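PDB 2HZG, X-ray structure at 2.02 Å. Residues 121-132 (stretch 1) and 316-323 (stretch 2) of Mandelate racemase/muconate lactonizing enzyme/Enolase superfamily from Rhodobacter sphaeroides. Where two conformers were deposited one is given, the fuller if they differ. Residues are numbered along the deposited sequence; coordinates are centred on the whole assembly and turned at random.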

# COMPACT_ATOMS: atom_id res chain seq x y z
N PRO A 121 14.03 25.53 -12.55
CA PRO A 121 14.14 24.10 -12.28
C PRO A 121 13.29 23.72 -11.08
O PRO A 121 13.09 24.52 -10.16
CB PRO A 121 15.63 23.87 -12.00
CG PRO A 121 16.20 25.19 -11.69
CD PRO A 121 15.30 26.24 -12.32
N ALA A 122 12.78 22.49 -11.10
CA ALA A 122 11.93 21.98 -10.05
C ALA A 122 12.62 22.08 -8.70
O ALA A 122 11.97 22.44 -7.72
CB ALA A 122 11.50 20.53 -10.36
N TRP A 123 13.92 21.81 -8.64
CA TRP A 123 14.66 21.89 -7.36
C TRP A 123 14.66 23.29 -6.76
O TRP A 123 14.71 23.44 -5.55
CB TRP A 123 16.11 21.40 -7.44
CG TRP A 123 16.95 22.02 -8.55
CD1 TRP A 123 17.18 21.49 -9.80
CD2 TRP A 123 17.69 23.26 -8.51
NE1 TRP A 123 18.02 22.32 -10.53
CE2 TRP A 123 18.34 23.41 -9.76
CE3 TRP A 123 17.88 24.25 -7.53
CZ2 TRP A 123 19.15 24.52 -10.06
CZ3 TRP A 123 18.66 25.36 -7.84
CH2 TRP A 123 19.30 25.48 -9.09
N ALA A 124 14.65 24.31 -7.62
CA ALA A 124 14.56 25.70 -7.16
C ALA A 124 13.18 25.93 -6.57
O ALA A 124 13.05 26.52 -5.53
CB ALA A 124 14.85 26.68 -8.30
N LEU A 125 12.15 25.42 -7.24
CA LEU A 125 10.79 25.50 -6.73
C LEU A 125 10.61 24.73 -5.42
O LEU A 125 9.82 25.13 -4.58
CB LEU A 125 9.77 25.07 -7.78
CG LEU A 125 9.62 25.92 -9.06
CD1 LEU A 125 8.60 25.27 -10.01
CD2 LEU A 125 9.21 27.36 -8.75
N LEU A 126 11.37 23.63 -5.26
CA LEU A 126 11.38 22.84 -4.03
C LEU A 126 12.09 23.54 -2.89
O LEU A 126 11.98 23.11 -1.74
CB LEU A 126 12.06 21.49 -4.25
CG LEU A 126 11.28 20.30 -4.79
CD1 LEU A 126 12.25 19.10 -4.76
CD2 LEU A 126 9.99 20.01 -3.97
N GLY A 127 12.85 24.58 -3.20
CA GLY A 127 13.45 25.38 -2.14
C GLY A 127 14.94 25.25 -2.06
O GLY A 127 15.55 25.82 -1.17
N TYR A 128 15.55 24.53 -3.00
CA TYR A 128 17.01 24.45 -3.00
C TYR A 128 17.62 25.66 -3.72
O TYR A 128 17.03 26.17 -4.67
CB TYR A 128 17.50 23.13 -3.60
CG TYR A 128 17.29 21.91 -2.71
CD1 TYR A 128 17.79 21.88 -1.39
CD2 TYR A 128 16.63 20.78 -3.20
CE1 TYR A 128 17.62 20.76 -0.58
CE2 TYR A 128 16.45 19.64 -2.38
CZ TYR A 128 16.96 19.63 -1.08
OH TYR A 128 16.78 18.53 -0.29
N SER A 129 18.79 26.10 -3.27
CA SER A 129 19.45 27.25 -3.87
C SER A 129 20.40 26.84 -5.00
O SER A 129 20.80 27.68 -5.82
CB SER A 129 20.20 28.08 -2.82
OG SER A 129 21.36 27.42 -2.34
N ALA A 130 20.75 25.56 -5.02
CA ALA A 130 21.71 25.03 -5.99
C ALA A 130 21.40 23.56 -6.29
O ALA A 130 20.75 22.89 -5.48
CB ALA A 130 23.14 25.19 -5.46
N SER A 131 21.84 23.10 -7.46
CA SER A 131 21.83 21.68 -7.82
C SER A 131 23.27 21.18 -7.91
O SER A 131 24.02 21.51 -8.84
CB SER A 131 21.10 21.45 -9.13
OG SER A 131 21.17 20.10 -9.53
N HIS A 132 23.65 20.37 -6.93
CA HIS A 132 25.03 19.91 -6.78
C HIS A 132 25.30 18.61 -7.54
O HIS A 132 24.39 17.78 -7.72
CB HIS A 132 25.34 19.73 -5.29
CG HIS A 132 25.26 21.00 -4.50
ND1 HIS A 132 26.18 22.02 -4.64
CD2 HIS A 132 24.37 21.41 -3.56
CE1 HIS A 132 25.85 23.01 -3.82
NE2 HIS A 132 24.77 22.67 -3.15
N LEU A 316 16.32 12.90 -8.53
CA LEU A 316 17.46 13.74 -8.11
C LEU A 316 16.98 15.04 -7.46
O LEU A 316 17.65 15.56 -6.57
CB LEU A 316 18.37 14.05 -9.29
CG LEU A 316 19.14 12.88 -9.92
CD1 LEU A 316 20.01 13.34 -11.10
CD2 LEU A 316 20.00 12.24 -8.87
N GLN A 317 15.83 15.56 -7.91
CA GLN A 317 15.33 16.85 -7.39
C GLN A 317 15.34 16.94 -5.85
O GLN A 317 15.84 17.92 -5.32
CB GLN A 317 13.92 17.18 -7.92
CG GLN A 317 13.73 17.15 -9.45
CD GLN A 317 14.53 18.21 -10.20
OE1 GLN A 317 14.86 19.28 -9.65
NE2 GLN A 317 14.87 17.91 -11.44
N PRO A 318 14.83 15.92 -5.13
CA PRO A 318 14.70 16.08 -3.67
C PRO A 318 16.00 16.18 -2.87
O PRO A 318 15.95 16.52 -1.68
CB PRO A 318 13.95 14.80 -3.26
CG PRO A 318 13.29 14.33 -4.54
CD PRO A 318 14.30 14.61 -5.56
N PHE A 319 17.14 15.87 -3.49
CA PHE A 319 18.41 16.04 -2.79
C PHE A 319 19.42 16.84 -3.59
O PHE A 319 20.61 16.82 -3.29
CB PHE A 319 18.97 14.70 -2.22
CG PHE A 319 19.56 13.71 -3.25
CD1 PHE A 319 20.88 13.26 -3.11
CD2 PHE A 319 18.78 13.16 -4.27
CE1 PHE A 319 21.43 12.32 -3.98
CE2 PHE A 319 19.31 12.24 -5.17
CZ PHE A 319 20.65 11.80 -5.02
N ALA A 320 18.93 17.59 -4.59
CA ALA A 320 19.77 18.41 -5.46
C ALA A 320 20.64 19.37 -4.64
O ALA A 320 21.82 19.55 -4.90
CB ALA A 320 18.92 19.20 -6.45
N GLY A 321 20.03 20.00 -3.63
CA GLY A 321 20.72 21.02 -2.85
C GLY A 321 21.48 20.49 -1.66
O GLY A 321 22.05 21.27 -0.91
N LEU A 322 21.49 19.16 -1.48
CA LEU A 322 22.26 18.54 -0.40
C LEU A 322 23.63 18.10 -0.89
O LEU A 322 23.81 16.97 -1.39
CB LEU A 322 21.48 17.38 0.22
CG LEU A 322 20.07 17.68 0.73
CD1 LEU A 322 19.51 16.41 1.37
CD2 LEU A 322 20.05 18.86 1.72
N GLU A 323 24.60 19.00 -0.77
CA GLU A 323 25.89 18.81 -1.39
C GLU A 323 26.62 17.55 -0.96
O GLU A 323 27.24 16.89 -1.79
CB GLU A 323 26.77 20.03 -1.17
CG GLU A 323 28.07 19.96 -1.97
CD GLU A 323 28.87 21.25 -1.93
OE1 GLU A 323 28.46 22.21 -1.23
OE2 GLU A 323 29.92 21.29 -2.61
O HOH W 1 23.14 24.08 -1.41

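Two direct hydrogen bonds join these stretches, and both end on backbone carbonyls of the second. The phenol of Tyr-128 donates from OH to Pro-318 O at 2.6 Å, a short bond made near the plane of the ring. The backbone of His-132 donates from N to Ala-320 O at 2.9 Å; with an N-H...O angle of 174° this bond is almost perfectly straight.

A water bridges a third pair. It lies 2.8 Å from His-132 NE2 and donates to Gly-321 O, 3.1 Å from the water oxygen, so this carbonyl is satisfied although no protein donor of the other stretch reaches it. Gln-317 turns the end of its side chain to the start of the helix, where OE1 stands 2.9 Å from Trp-123 N and, at the edge of the indole, 3.2 Å from Trp-123 CD1. Its NE2, like Trp-123 NE1 and Ser-131 OG, is hydrogen-bonded elsewhere in the structure. Gln-317 O accepts from Ala-320 N within its own stretch (O to N, 3.2 Å), and Phe-319 O from Leu-322 N (3.1 Å), closing a type I turn.

That turn packs against the two rings. Gly-321 CA sits over one face of Tyr-128, 3.7 Å from the ring centroid, in a CH-pi contact, and also approaches Ala-130 O at 3.2 Å as a CA-H...O contact. The fit requires glycine: an ideal CB would lie 2.2 Å from Tyr-128 CD1. Glu-323 CB covers a face of His-132 in the same manner, 3.7 Å from the centroid and only 12° off the normal. Apolar contacts fill in around Ala-320, whose CB meets Trp-123 CB at 3.7 Å, while Leu-322 CD2 lies 3.8 Å from Tyr-128 CE1.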